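Local coordinates for putative heme binding protein (PDB 6EU8), which probably binds heme, as a member of the HmuY-like family of bacterial heme-binding proteins, here in its heme-free form, at residues V145-P148 with A152-L155; A177-D180 with G185-S188; A72-D77 with D112-G117. All blocks are in the same frame, centred on the assembly; numbering follows the deposited sequence.

How the contacts relate
F76 ties the three contacts together: its ring, carried on the tight turn of contact 3, packs against N147 and P153 of contact 1 and A177 and G185 of contact 2. Contact 1 lies at the surface, a two-stranded hairpin of its own, and relies on backbone hydrogen bonds. Contact 2, partly buried, also joins neighbouring strands, 169-178 and 184-194 of the large sheet, but where they separate a water bridges them. Contact 3 lies nearest the centre of the chain; it brings together segments distant in sequence, through a histidine, an aspartate and a methionine. Contacts 1 and 2 touch through P153 on T178 and L155 on A177.

Contact 1: residues V145-P148 with A152-L155; sequences VENP and APVL
A classic beta bulge marks this small antiparallel hairpin: V145 and E146 both face V154. The bulge shares one acceptor, V154 O, which takes a bond from V145 N at 2.8 Å and a weak one from E146 N at 3.4 Å. The return bond is nearly straight, V154 N giving to E146 O at 2.9 Å (172° at the hydrogen). E146 O also meets P153 CA at 3.4 Å, a CA-H...O contact beside the main bond. Side-chain contacts between the aliphatic groups are few and loose. E146 and V154 share a face, with E146 CB 4.2 Å from V154 CB. V145 CB approaches V154 CG1 at 4.1 Å. Toward the turn, N147 and P153 run side by side. With N147 CG anti to the backbone N (chi1 -175°), N147 OD1 comes 3.6 Å from P153 CG, and the same oxygen accepts a hydrogen bond from K184 NZ. P148 CD rests 3.6 Å from A152 O. With its valines and E146 exposed, the hairpin is held mainly by main-chain hydrogen bonds, and the K184 ammonium probably polarises the N147 amide through OD1.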
# COMPACT_ATOMS: atom_id res chain seq x y z
N VAL A 145 -13.11 2.96 2.70
CA VAL A 145 -14.01 3.99 3.19
C VAL A 145 -14.07 3.94 4.74
O VAL A 145 -13.98 4.99 5.39
CB VAL A 145 -15.43 3.82 2.62
CG1 VAL A 145 -16.39 4.89 3.19
CG2 VAL A 145 -15.41 3.86 1.09
N GLU A 146 -14.28 2.74 5.28
CA GLU A 146 -14.36 2.51 6.75
C GLU A 146 -13.71 1.19 7.09
O GLU A 146 -13.91 0.20 6.38
CB GLU A 146 -15.82 2.32 7.20
CG GLU A 146 -16.74 3.50 7.27
CD GLU A 146 -18.01 3.08 8.03
OE1 GLU A 146 -17.89 2.84 9.26
OE2 GLU A 146 -19.07 2.91 7.41
N ASN A 147 -13.02 1.14 8.24
CA ASN A 147 -12.49 -0.11 8.79
C ASN A 147 -12.81 -0.25 10.31
O ASN A 147 -11.92 -0.09 11.14
CB ASN A 147 -10.99 -0.20 8.57
CG ASN A 147 -10.40 -1.51 9.00
OD1 ASN A 147 -11.08 -2.54 9.01
ND2 ASN A 147 -9.15 -1.50 9.36
N PRO A 148 -14.09 -0.49 10.63
CA PRO A 148 -14.49 -0.61 12.06
C PRO A 148 -13.83 -1.81 12.74
O PRO A 148 -13.79 -2.90 12.19
CB PRO A 148 -16.01 -0.74 12.00
CG PRO A 148 -16.36 -1.07 10.59
CD PRO A 148 -15.18 -0.81 9.70
N ALA A 152 -16.51 -5.84 9.21
CA ALA A 152 -16.10 -5.85 7.79
C ALA A 152 -15.63 -4.47 7.33
O ALA A 152 -16.33 -3.49 7.53
CB ALA A 152 -17.25 -6.31 6.90
N PRO A 153 -14.45 -4.40 6.65
CA PRO A 153 -14.10 -3.16 5.97
C PRO A 153 -15.07 -2.84 4.82
O PRO A 153 -15.65 -3.76 4.22
CB PRO A 153 -12.68 -3.44 5.45
CG PRO A 153 -12.16 -4.61 6.22
CD PRO A 153 -13.42 -5.42 6.47
N VAL A 154 -15.29 -1.55 4.57
CA VAL A 154 -16.13 -1.06 3.45
C VAL A 154 -15.14 -0.45 2.43
O VAL A 154 -14.41 0.50 2.76
CB VAL A 154 -17.11 0.03 3.93
CG1 VAL A 154 -17.93 0.61 2.78
CG2 VAL A 154 -18.05 -0.59 4.98
N LEU A 155 -15.15 -0.99 1.19
CA LEU A 155 -14.19 -0.58 0.12
C LEU A 155 -14.81 0.45 -0.81
O LEU A 155 -16.03 0.43 -1.07
CB LEU A 155 -13.75 -1.79 -0.73
CG LEU A 155 -12.67 -2.75 -0.22
CD1 LEU A 155 -13.10 -3.42 1.07
CD2 LEU A 155 -12.35 -3.80 -1.29

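Contact 2: residues A177-D180 with G185-S188; sequences ATND and GHVS
Where strands 169-178 and 184-194 part at the end of their hairpin, A177 O still takes a hydrogen bond from G185 N, 3.0 Å long with 155° at the hydrogen. The chain turns a corner at A177, and beyond it the ladder fails. A177 O and H186 O, both acceptors, sit 3.4 Å apart, and T178 N is badly angled for H186 O. A water steps in instead. It donates to H186 O at 2.9 Å and to T178 O at 3.3 Å, and it is hydrogen-bonded to S188 OG at 2.7 Å. S188 OG has a further partner in T16 OG1, across on the neighbouring strand 11-18.

N179 and H186 make the side-chain part of the contact. They lie alongside one another and point the same way, with the amide and imidazole planes only 6° apart. N179 CB approaches H186 CD2 at 3.7 Å, and N179 ND2 stands obliquely to the ring, 3.6 Å from H186 NE2. The asparagine reaches this place with CG in the crowded position between its backbone N and carbonyl carbon (chi1 71°). Its other amide atom, OD1, turns back into the connection, accepting from E183 N and weakly from K181 N. H186 NE2 bonds to E183 OE1, so E183 serves both members of the pair, one through its backbone and one through its carboxylate.

The chemistry implies an end of the hairpin closed by polar groups: water bonds to the carbonyls of T178 and H186, where T178 N is badly placed to serve the latter, and E183 helps fix the rotation of the amide and the imidazole. Its carboxylate would probably hold the NE2 proton of H186 in place.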
# COMPACT_ATOMS: atom_id res chain seq x y z
N ALA A 177 -10.52 -6.85 0.89
CA ALA A 177 -9.59 -6.56 2.01
C ALA A 177 -9.47 -7.69 3.03
O ALA A 177 -8.67 -7.59 3.98
CB ALA A 177 -10.04 -5.31 2.72
N THR A 178 -10.27 -8.75 2.84
CA THR A 178 -10.20 -9.95 3.64
C THR A 178 -10.17 -11.18 2.73
O THR A 178 -10.61 -11.12 1.59
CB THR A 178 -11.43 -10.09 4.58
OG1 THR A 178 -12.62 -10.34 3.80
CG2 THR A 178 -11.70 -8.82 5.36
N ASN A 179 -9.71 -12.30 3.27
CA ASN A 179 -9.79 -13.61 2.60
C ASN A 179 -11.18 -14.23 2.83
O ASN A 179 -12.07 -13.60 3.37
CB ASN A 179 -8.62 -14.53 3.03
CG ASN A 179 -8.73 -15.02 4.48
OD1 ASN A 179 -9.67 -14.70 5.21
ND2 ASN A 179 -7.75 -15.79 4.90
N ASP A 180 -11.37 -15.49 2.40
CA ASP A 180 -12.68 -16.16 2.52
C ASP A 180 -13.05 -16.55 3.98
O ASP A 180 -14.21 -16.89 4.25
CB ASP A 180 -12.74 -17.39 1.61
CG ASP A 180 -12.69 -17.05 0.12
OD1 ASP A 180 -13.04 -15.92 -0.29
OD2 ASP A 180 -12.30 -17.93 -0.68
N GLY A 185 -6.45 -7.98 5.95
CA GLY A 185 -5.06 -7.80 5.47
C GLY A 185 -4.67 -8.60 4.24
O GLY A 185 -3.52 -8.50 3.78
N HIS A 186 -5.61 -9.38 3.70
CA HIS A 186 -5.43 -10.07 2.43
C HIS A 186 -6.05 -9.16 1.39
O HIS A 186 -7.29 -9.06 1.25
CB HIS A 186 -6.06 -11.46 2.45
CG HIS A 186 -5.45 -12.39 3.45
ND1 HIS A 186 -4.34 -13.16 3.18
CD2 HIS A 186 -5.82 -12.70 4.71
CE1 HIS A 186 -4.04 -13.88 4.24
NE2 HIS A 186 -4.90 -13.60 5.20
N VAL A 187 -5.18 -8.42 0.68
CA VAL A 187 -5.60 -7.34 -0.21
C VAL A 187 -5.61 -7.82 -1.65
O VAL A 187 -4.55 -8.23 -2.16
CB VAL A 187 -4.65 -6.13 -0.04
CG1 VAL A 187 -5.01 -5.01 -1.00
CG2 VAL A 187 -4.66 -5.64 1.40
N SER A 188 -6.78 -7.79 -2.29
CA SER A 188 -6.94 -8.21 -3.73
C SER A 188 -7.33 -7.03 -4.61
O SER A 188 -8.10 -6.17 -4.18
CB SER A 188 -7.98 -9.34 -3.86
OG SER A 188 -7.58 -10.50 -3.18
O HOH W 1 -8.26 -10.96 -0.66

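Contact 3: residues A72-D77 with D112-G117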
# COMPACT_ATOMS: atom_id res chain seq x y z
N ALA A 72 3.58 -0.73 -3.03
CA ALA A 72 3.86 -1.56 -1.84
C ALA A 72 2.75 -1.42 -0.82
O ALA A 72 2.14 -0.35 -0.70
CB ALA A 72 5.19 -1.21 -1.23
N ILE A 73 2.50 -2.52 -0.10
CA ILE A 73 1.34 -2.66 0.77
C ILE A 73 1.81 -3.11 2.17
O ILE A 73 2.59 -4.06 2.31
CB ILE A 73 0.32 -3.66 0.17
CG1 ILE A 73 -0.08 -3.25 -1.27
CG2 ILE A 73 -0.93 -3.79 1.07
CD1 ILE A 73 -1.06 -4.21 -1.92
N HIS A 74 1.32 -2.40 3.21
CA HIS A 74 1.52 -2.74 4.63
C HIS A 74 0.15 -2.64 5.27
O HIS A 74 -0.39 -1.57 5.35
CB HIS A 74 2.48 -1.76 5.30
CG HIS A 74 2.37 -1.72 6.81
ND1 HIS A 74 1.48 -0.90 7.48
CD2 HIS A 74 3.07 -2.37 7.78
CE1 HIS A 74 1.62 -1.07 8.78
NE2 HIS A 74 2.58 -1.95 8.98
N ARG A 75 -0.41 -3.76 5.77
CA ARG A 75 -1.80 -3.74 6.22
C ARG A 75 -2.69 -3.07 5.16
O ARG A 75 -2.69 -3.58 4.04
CB ARG A 75 -1.91 -3.10 7.60
CG ARG A 75 -1.15 -3.82 8.72
CD ARG A 75 -1.78 -5.14 9.23
NE ARG A 75 -3.19 -4.97 9.57
CZ ARG A 75 -4.00 -5.95 10.02
NH1 ARG A 75 -3.55 -7.18 10.16
NH2 ARG A 75 -5.27 -5.69 10.28
N PHE A 76 -3.43 -1.99 5.46
CA PHE A 76 -4.24 -1.30 4.42
C PHE A 76 -3.56 -0.03 3.90
O PHE A 76 -4.17 0.73 3.11
CB PHE A 76 -5.67 -1.03 4.90
CG PHE A 76 -6.49 -2.28 5.21
CD1 PHE A 76 -6.26 -3.52 4.61
CD2 PHE A 76 -7.53 -2.18 6.15
CE1 PHE A 76 -7.04 -4.62 4.89
CE2 PHE A 76 -8.31 -3.32 6.44
CZ PHE A 76 -8.07 -4.50 5.83
N ASP A 77 -2.33 0.20 4.35
CA ASP A 77 -1.50 1.33 3.84
C ASP A 77 -0.90 0.96 2.47
O ASP A 77 -0.35 -0.13 2.29
CB ASP A 77 -0.34 1.60 4.78
CG ASP A 77 -0.78 1.86 6.20
OD1 ASP A 77 -1.51 2.85 6.43
OD2 ASP A 77 -0.38 1.10 7.11
N ASP A 112 6.45 8.54 13.29
CA ASP A 112 5.99 7.89 14.52
C ASP A 112 4.49 7.69 14.53
O ASP A 112 3.79 7.97 15.52
CB ASP A 112 6.43 8.70 15.76
CG ASP A 112 7.92 8.61 16.01
OD1 ASP A 112 8.56 7.61 15.68
OD2 ASP A 112 8.47 9.55 16.64
N LYS A 113 3.98 7.20 13.41
CA LYS A 113 2.52 7.05 13.23
C LYS A 113 2.10 5.67 12.72
O LYS A 113 1.10 5.13 13.17
CB LYS A 113 1.97 8.16 12.34
CG LYS A 113 1.75 9.47 13.11
CD LYS A 113 1.57 10.69 12.21
CE LYS A 113 1.37 11.96 13.04
NZ LYS A 113 1.69 13.20 12.27
N MET A 114 2.85 5.08 11.78
CA MET A 114 2.44 3.79 11.19
C MET A 114 2.75 2.61 12.12
O MET A 114 3.89 2.44 12.55
CB MET A 114 3.09 3.57 9.83
CG MET A 114 2.51 2.38 9.05
SD MET A 114 3.41 1.96 7.52
CE MET A 114 4.82 1.17 8.20
N LEU A 115 1.73 1.79 12.44
CA LEU A 115 1.94 0.68 13.37
C LEU A 115 2.80 -0.43 12.79
O LEU A 115 2.49 -0.98 11.72
CB LEU A 115 0.60 0.03 13.77
CG LEU A 115 -0.20 0.64 14.89
CD1 LEU A 115 -1.54 -0.09 14.99
CD2 LEU A 115 0.54 0.50 16.21
N VAL A 116 3.85 -0.80 13.53
CA VAL A 116 4.66 -1.97 13.22
C VAL A 116 4.68 -3.08 14.30
O VAL A 116 5.25 -4.13 14.08
CB VAL A 116 6.12 -1.56 12.84
CG1 VAL A 116 6.15 -0.72 11.57
CG2 VAL A 116 6.81 -0.81 13.98
N GLY A 117 3.98 -2.83 15.42
CA GLY A 117 3.88 -3.81 16.52
C GLY A 117 2.65 -3.45 17.34
O GLY A 117 2.56 -2.35 17.90
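H74 and M114 meet face-on beside the type II' beta turn H74-D77, the turn that links strands 71-74 and 77-80. Backbone bonds close the turn in both directions, H74 N to D77 O at 3.0 Å and D77 N to H74 O. A side-chain bond braces it as well: H74 ND1 donates to D77 OD2 at 2.8 Å, to the lone pair pointing away from the other carboxylate oxygen, and OD2 is only 4° out of the ring plane.

The tight part of the contact is the ring. M114 comes from the opposite direction and lays its thioether over one face, with SD 3.8 Å from the H74 ring centroid in a Met-aromatic contact. The chain bends at its last torsion (chi3 75°), which carries the methyl back over the middle of the imidazole: CE is also 3.8 Å from the centroid and 3° off the ring normal, a CH-pi contact. R75 CG lies over the other face, offset toward the rim. M114 CG passes D77 OD2 at 3.7 Å, so methionine spans both members of the His-carboxylate pair. The W25 ring meets the imidazole too, and H74 NE2 has a hydrogen bond to Y22 O; with both nitrogens engaged with oxygens, a positively charged ring is plausible.

Away from the ring the contact thins. L115 is partly exposed, and its side chain stays clear of close contact with 72-77, packing on F128 instead. The guanidinium end of R75 is engaged elsewhere, hydrogen-bonded to a malonate ion that probably comes from the crystallisation liquor. What L115 does bring to the imidazole is its carbonyl: L115 O lies in the ring plane, at the edge, 2.9 Å from H74 NE2.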